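Long-range contacts in 2-phospho-L-lactate guanylyltransferase (Methanosarcina mazei, PDB 2I5E), which probably transfers a guanylyl group from GTP to (2S)-2-phospholactate, a step in the biosynthesis of the hydride carrier coenzyme F420: residues A[74-79]-A[139-144]; A[89-94]-A[132-137]. One frame throughout, in Å; residues are numbered along the deposited sequence.

Contact 1 of 2, residues A[74-79]-A[139-144]; sequences KDLNEA and VKYYGS
The primary amide of Asn-77, in the first turn of helix 76-86, pairs with the backbone of Tyr-141 through both of its polar atoms. Its OD1 accepts from Tyr-141 N at 2.8 Å, with the donor tilted 27° out of the carbonyl plane. Its ND2 gives the straighter bond, 3.0 Å to Tyr-141 O with an N-H...O angle of 172°, and that oxygen lies almost in the amide plane. Two bonds to one residue fix the rotation of the amide, and OD1 also meets the edge of the Tyr-141 ring. An alanine here would probably leave Tyr-141 N and O without these mates and the loop less firmly tied to the helix.

In Leu-76, chi1 of 177° sets CG anti to the backbone N, and from there the CD2 branch touches both tyrosines. CD2 lies 3.6 Å from Tyr-141 CB and 3.8 Å from Tyr-142 CZ, while Leu-76 CB is 3.5 Å from Tyr-142 OH. A water links Tyr-142 OH, at 2.8 Å, to Leu-76 N, from which it accepts.

Asp-75 is the N-cap: OD2 accepts from Glu-78 N at 3.0 Å, and OD1 takes a weak bond from Asn-77 N, so the cap holds the backbone of the residue whose side chain holds the loop.

The contact thus joins the start of helix 76-86 to the loop between strand 126-131 and helix 145-154. Val-139 and Tyr-141 also pack on Leu-80 of the same helix, Ile-93 of strand 91-94 and Leu-129 of strand 126-131, while His-149 of helix 145-154 meets the Tyr-141 ring edge-to-face.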
loop_
_atom_site.group_PDB
_atom_site.type_symbol
_atom_site.label_atom_id
_atom_site.label_comp_id
_atom_site.label_asym_id
_atom_site.label_seq_id
_atom_site.Cartn_x
_atom_site.Cartn_y
_atom_site.Cartn_z
ATOM N N LYS A 74 -16.502 -15.468 21.478
ATOM C CA LYS A 74 -17.422 -14.467 20.814
ATOM C C LYS A 74 -16.853 -13.921 19.486
ATOM O O LYS A 74 -15.651 -14.079 19.221
ATOM C CB LYS A 74 -17.781 -13.264 21.705
ATOM C CG LYS A 74 -17.625 -13.386 23.215
ATOM C CD LYS A 74 -18.967 -13.569 23.990
ATOM C CE LYS A 74 -19.800 -14.777 23.445
ATOM N NZ LYS A 74 -21.220 -14.732 23.941
ATOM N N ASP A 75 -17.722 -13.272 18.691
ATOM C CA ASP A 75 -17.421 -12.603 17.391
ATOM C C ASP A 75 -16.304 -11.602 17.627
ATOM O O ASP A 75 -16.237 -11.070 18.705
ATOM C CB ASP A 75 -18.720 -11.869 16.806
ATOM C CG ASP A 75 -18.579 -10.244 16.693
ATOM O OD1 ASP A 75 -18.128 -9.667 15.595
ATOM O OD2 ASP A 75 -18.935 -9.537 17.679
ATOM N N LEU A 76 -15.480 -11.349 16.612
ATOM C CA LEU A 76 -14.277 -10.519 16.689
ATOM C C LEU A 76 -14.425 -9.228 17.467
ATOM O O LEU A 76 -13.640 -8.910 18.382
ATOM C CB LEU A 76 -13.782 -10.195 15.239
ATOM C CG LEU A 76 -12.544 -9.264 15.136
ATOM C CD1 LEU A 76 -11.389 -9.934 15.827
ATOM C CD2 LEU A 76 -12.152 -8.951 13.695
ATOM N N ASN A 77 -15.419 -8.446 17.081
ATOM C CA ASN A 77 -15.609 -7.175 17.690
ATOM C C ASN A 77 -16.066 -7.305 19.105
ATOM O O ASN A 77 -15.669 -6.553 19.924
ATOM C CB ASN A 77 -16.583 -6.317 16.872
ATOM C CG ASN A 77 -15.977 -5.942 15.546
ATOM O OD1 ASN A 77 -14.761 -5.627 15.474
ATOM N ND2 ASN A 77 -16.780 -6.038 14.477
ATOM N N GLU A 78 -16.849 -8.312 19.395
ATOM C CA GLU A 78 -17.268 -8.479 20.783
ATOM C C GLU A 78 -16.095 -8.832 21.685
ATOM O O GLU A 78 -15.899 -8.189 22.712
ATOM C CB GLU A 78 -18.332 -9.554 20.880
ATOM C CG GLU A 78 -19.342 -9.208 21.903
ATOM C CD GLU A 78 -20.715 -9.744 21.517
ATOM O OE1 GLU A 78 -20.854 -10.999 21.475
ATOM O OE2 GLU A 78 -21.629 -8.892 21.223
ATOM N N ALA A 79 -15.333 -9.853 21.277
ATOM C CA ALA A 79 -14.103 -10.213 21.953
ATOM C C ALA A 79 -13.145 -9.035 22.115
ATOM O O ALA A 79 -12.686 -8.714 23.255
ATOM C CB ALA A 79 -13.439 -11.330 21.195
ATOM N N VAL A 139 -14.123 -0.664 18.938
ATOM C CA VAL A 139 -13.716 -1.108 17.622
ATOM C C VAL A 139 -14.887 -1.697 16.829
ATOM O O VAL A 139 -15.811 -2.294 17.431
ATOM C CB VAL A 139 -12.623 -2.283 17.633
ATOM C CG1 VAL A 139 -11.300 -1.872 18.358
ATOM C CG2 VAL A 139 -13.208 -3.540 18.225
ATOM N N LYS A 140 -14.753 -1.680 15.492
ATOM C CA LYS A 140 -15.689 -2.291 14.582
ATOM C C LYS A 140 -14.950 -2.688 13.320
ATOM O O LYS A 140 -14.966 -1.933 12.319
ATOM C CB LYS A 140 -16.816 -1.326 14.231
ATOM C CG LYS A 140 -18.027 -2.071 13.558
ATOM C CD LYS A 140 -19.121 -1.035 13.293
ATOM C CE LYS A 140 -20.363 -1.643 12.620
ATOM N NZ LYS A 140 -20.095 -1.955 11.123
ATOM N N TYR A 141 -14.296 -3.859 13.377
ATOM C CA TYR A 141 -13.579 -4.431 12.233
ATOM C C TYR A 141 -14.642 -5.033 11.337
ATOM O O TYR A 141 -15.770 -5.212 11.772
ATOM C CB TYR A 141 -12.591 -5.556 12.673
ATOM C CG TYR A 141 -11.392 -4.994 13.348
ATOM C CD1 TYR A 141 -11.432 -4.653 14.707
ATOM C CD2 TYR A 141 -10.253 -4.731 12.628
ATOM C CE1 TYR A 141 -10.379 -4.037 15.320
ATOM C CE2 TYR A 141 -9.144 -4.178 13.235
ATOM C CZ TYR A 141 -9.218 -3.823 14.582
ATOM O OH TYR A 141 -8.162 -3.223 15.196
ATOM N N TYR A 142 -14.239 -5.356 10.113
ATOM C CA TYR A 142 -15.132 -5.781 8.968
ATOM C C TYR A 142 -15.732 -4.599 8.262
ATOM O O TYR A 142 -15.911 -3.516 8.876
ATOM C CB TYR A 142 -16.269 -6.779 9.320
ATOM C CG TYR A 142 -15.805 -8.011 9.997
ATOM C CD1 TYR A 142 -14.839 -8.829 9.416
ATOM C CD2 TYR A 142 -16.311 -8.356 11.265
ATOM C CE1 TYR A 142 -14.359 -9.972 10.073
ATOM C CE2 TYR A 142 -15.852 -9.503 11.927
ATOM C CZ TYR A 142 -14.867 -10.282 11.338
ATOM O OH TYR A 142 -14.451 -11.399 12.010
ATOM N N GLY A 143 -16.101 -4.813 6.993
ATOM C CA GLY A 143 -16.700 -3.740 6.215
ATOM C C GLY A 143 -15.730 -2.639 6.098
ATOM O O GLY A 143 -14.509 -2.810 5.960
ATOM N N SER A 144 -16.272 -1.458 6.123
ATOM C CA SER A 144 -15.479 -0.322 5.959
ATOM C C SER A 144 -14.796 0.176 7.247
ATOM O O SER A 144 -14.986 1.280 7.636
ATOM C CB SER A 144 -16.340 0.743 5.382
ATOM O OG SER A 144 -15.491 1.779 5.007
HETATM O O HOH W 1 -16.007 -12.449 14.032
#

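Contact 2 of 2, residues A[89-94]-A[132-137]; sequences EPVLIV and KNPSKY
At one end of the central mixed sheet, where strand 91-94 begins and its antiparallel neighbour 126-131 has just ended, the chain leading into one strand meets the chain leaving the other. Two prolines carry much of this meeting, which is made by van der Waals contact. The ring of Pro-134 comes up to the carbonyl of Glu-89 with both CG and CD facing the oxygen, its CG 3.1 Å from Glu-89 O and its CD 3.5 Å from the same atom. The same CG lies 4.4 Å from Val-91 CG2, a looser apolar touch.

Pro-90 packs against the backbone of Lys-132: its CG is 3.9 Å from Lys-132 O, and its CB is 4.1 Å from Lys-132 CA. The side chain of Lys-132 starts away from segment 89-94, and its NZ donates to Thr-112 O.

From Val-91 onward the strands are paired, by backbone hydrogen bonds between Val-91 and Ile-131 and between Ile-93 and Leu-129. Strand 5-9 lies on the other side of strand 91-94, and helix 76-86 packs over this end of the sheet, with Leu-84 touching both Val-91 and Pro-134.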
loop_
_atom_site.group_PDB
_atom_site.type_symbol
_atom_site.label_atom_id
_atom_site.label_comp_id
_atom_site.label_asym_id
_atom_site.label_seq_id
_atom_site.Cartn_x
_atom_site.Cartn_y
_atom_site.Cartn_z
ATOM N N GLU A 89 -4.312 0.483 30.275
ATOM C CA GLU A 89 -3.202 1.104 29.593
ATOM C C GLU A 89 -3.433 1.121 28.008
ATOM O O GLU A 89 -4.425 0.620 27.521
ATOM C CB GLU A 89 -2.013 0.251 29.985
ATOM C CG GLU A 89 -2.115 -1.106 29.271
ATOM C CD GLU A 89 -1.586 -2.279 30.101
ATOM O OE1 GLU A 89 -2.171 -2.516 31.169
ATOM O OE2 GLU A 89 -0.627 -2.950 29.659
ATOM N N PRO A 90 -2.535 1.730 27.235
ATOM C CA PRO A 90 -2.656 1.670 25.745
ATOM C C PRO A 90 -2.692 0.197 25.190
ATOM O O PRO A 90 -2.050 -0.709 25.741
ATOM C CB PRO A 90 -1.417 2.412 25.293
ATOM C CG PRO A 90 -1.120 3.433 26.481
ATOM C CD PRO A 90 -1.386 2.571 27.675
ATOM N N VAL A 91 -3.529 -0.020 24.157
ATOM C CA VAL A 91 -3.704 -1.340 23.455
ATOM C C VAL A 91 -3.335 -1.168 21.968
ATOM O O VAL A 91 -3.901 -0.329 21.292
ATOM C CB VAL A 91 -5.202 -1.888 23.612
ATOM C CG1 VAL A 91 -5.504 -3.218 22.736
ATOM C CG2 VAL A 91 -5.552 -2.151 25.087
ATOM N N LEU A 92 -2.382 -1.958 21.468
ATOM C CA LEU A 92 -2.132 -2.162 20.038
ATOM C C LEU A 92 -2.840 -3.465 19.691
ATOM O O LEU A 92 -2.566 -4.515 20.285
ATOM C CB LEU A 92 -0.637 -2.334 19.808
ATOM C CG LEU A 92 -0.106 -2.571 18.401
ATOM C CD1 LEU A 92 -0.476 -1.336 17.520
ATOM C CD2 LEU A 92 1.439 -2.806 18.485
ATOM N N ILE A 93 -3.830 -3.370 18.812
ATOM C CA ILE A 93 -4.487 -4.472 18.150
ATOM C C ILE A 93 -3.859 -4.692 16.785
ATOM O O ILE A 93 -3.840 -3.788 15.973
ATOM C CB ILE A 93 -5.995 -4.188 17.961
ATOM C CG1 ILE A 93 -6.631 -3.788 19.317
ATOM C CG2 ILE A 93 -6.673 -5.349 17.202
ATOM C CD1 ILE A 93 -8.164 -3.286 19.140
ATOM N N VAL A 94 -3.202 -5.847 16.584
ATOM C CA VAL A 94 -2.548 -6.064 15.310
ATOM C C VAL A 94 -3.066 -7.354 14.655
ATOM O O VAL A 94 -3.061 -8.372 15.265
ATOM C CB VAL A 94 -0.995 -6.237 15.469
ATOM C CG1 VAL A 94 -0.268 -6.012 14.184
ATOM C CG2 VAL A 94 -0.404 -5.421 16.513
ATOM N N LYS A 132 -4.588 4.836 22.798
ATOM C CA LYS A 132 -4.024 5.281 24.089
ATOM C C LYS A 132 -5.077 5.240 25.184
ATOM O O LYS A 132 -4.755 4.956 26.305
ATOM C CB LYS A 132 -3.534 6.718 23.983
ATOM C CG LYS A 132 -2.236 6.857 23.269
ATOM C CD LYS A 132 -1.697 8.271 23.266
ATOM C CE LYS A 132 -0.589 8.323 22.221
ATOM N NZ LYS A 132 -0.254 9.749 22.142
ATOM N N ASN A 133 -6.336 5.516 24.883
ATOM C CA ASN A 133 -7.369 5.526 25.914
ATOM C C ASN A 133 -8.461 4.547 25.712
ATOM O O ASN A 133 -9.542 4.937 25.313
ATOM C CB ASN A 133 -7.948 6.931 26.042
ATOM C CG ASN A 133 -6.848 8.033 25.969
ATOM O OD1 ASN A 133 -5.896 8.113 26.824
ATOM N ND2 ASN A 133 -6.941 8.870 24.920
ATOM N N PRO A 134 -8.267 3.297 26.056
ATOM C CA PRO A 134 -9.227 2.263 25.692
ATOM C C PRO A 134 -10.636 2.492 26.204
ATOM O O PRO A 134 -11.587 1.952 25.708
ATOM C CB PRO A 134 -8.630 1.009 26.301
ATOM C CG PRO A 134 -7.347 1.446 26.991
ATOM C CD PRO A 134 -6.977 2.738 26.450
ATOM N N SER A 135 -10.747 3.333 27.207
ATOM C CA SER A 135 -11.995 3.506 27.977
ATOM C C SER A 135 -12.921 4.328 27.130
ATOM O O SER A 135 -14.121 4.239 27.308
ATOM C CB SER A 135 -11.729 4.208 29.358
ATOM O OG SER A 135 -10.844 5.341 29.265
ATOM N N LYS A 136 -12.326 5.074 26.177
ATOM C CA LYS A 136 -13.001 6.037 25.288
ATOM C C LYS A 136 -13.113 5.559 23.825
ATOM O O LYS A 136 -13.561 6.317 22.977
ATOM C CB LYS A 136 -12.238 7.377 25.300
ATOM C CG LYS A 136 -12.735 8.402 26.325
ATOM C CD LYS A 136 -12.291 9.763 25.892
ATOM C CE LYS A 136 -13.369 10.814 26.107
ATOM N NZ LYS A 136 -12.971 12.038 25.311
ATOM N N TYR A 137 -12.717 4.319 23.545
ATOM C CA TYR A 137 -12.683 3.769 22.191
ATOM C C TYR A 137 -13.457 2.502 22.048
ATOM O O TYR A 137 -13.467 1.687 22.965
ATOM C CB TYR A 137 -11.244 3.550 21.735
ATOM C CG TYR A 137 -11.179 3.605 20.196
ATOM C CD1 TYR A 137 -11.250 4.838 19.508
ATOM C CD2 TYR A 137 -11.097 2.417 19.439
ATOM C CE1 TYR A 137 -11.204 4.874 18.083
ATOM C CE2 TYR A 137 -11.039 2.449 18.029
ATOM C CZ TYR A 137 -11.114 3.657 17.371
ATOM O OH TYR A 137 -11.064 3.635 16.004
#

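How the contacts relate
Contact 2 is nested along the chain within the loop closed by contact 1, and their centres are about 15 Å apart. Helix 76-86 leads from the first segment of contact 1 to strand 91-94, while segments 132-137 and 139-144 follow one another in the same loop. The two meet at Ile-93: its CG2 lies 3.3 Å from Tyr-141 OH, and its CD1 is 3.5 Å from Val-139 CG1. Contact 1 also lies beside a bound Tris molecule, about 4 Å from the side chain of Leu-76 and hydrogen-bonded to Lys-74 O; it probably came from the crystallisation liquor, so it does not by itself locate the GTP site.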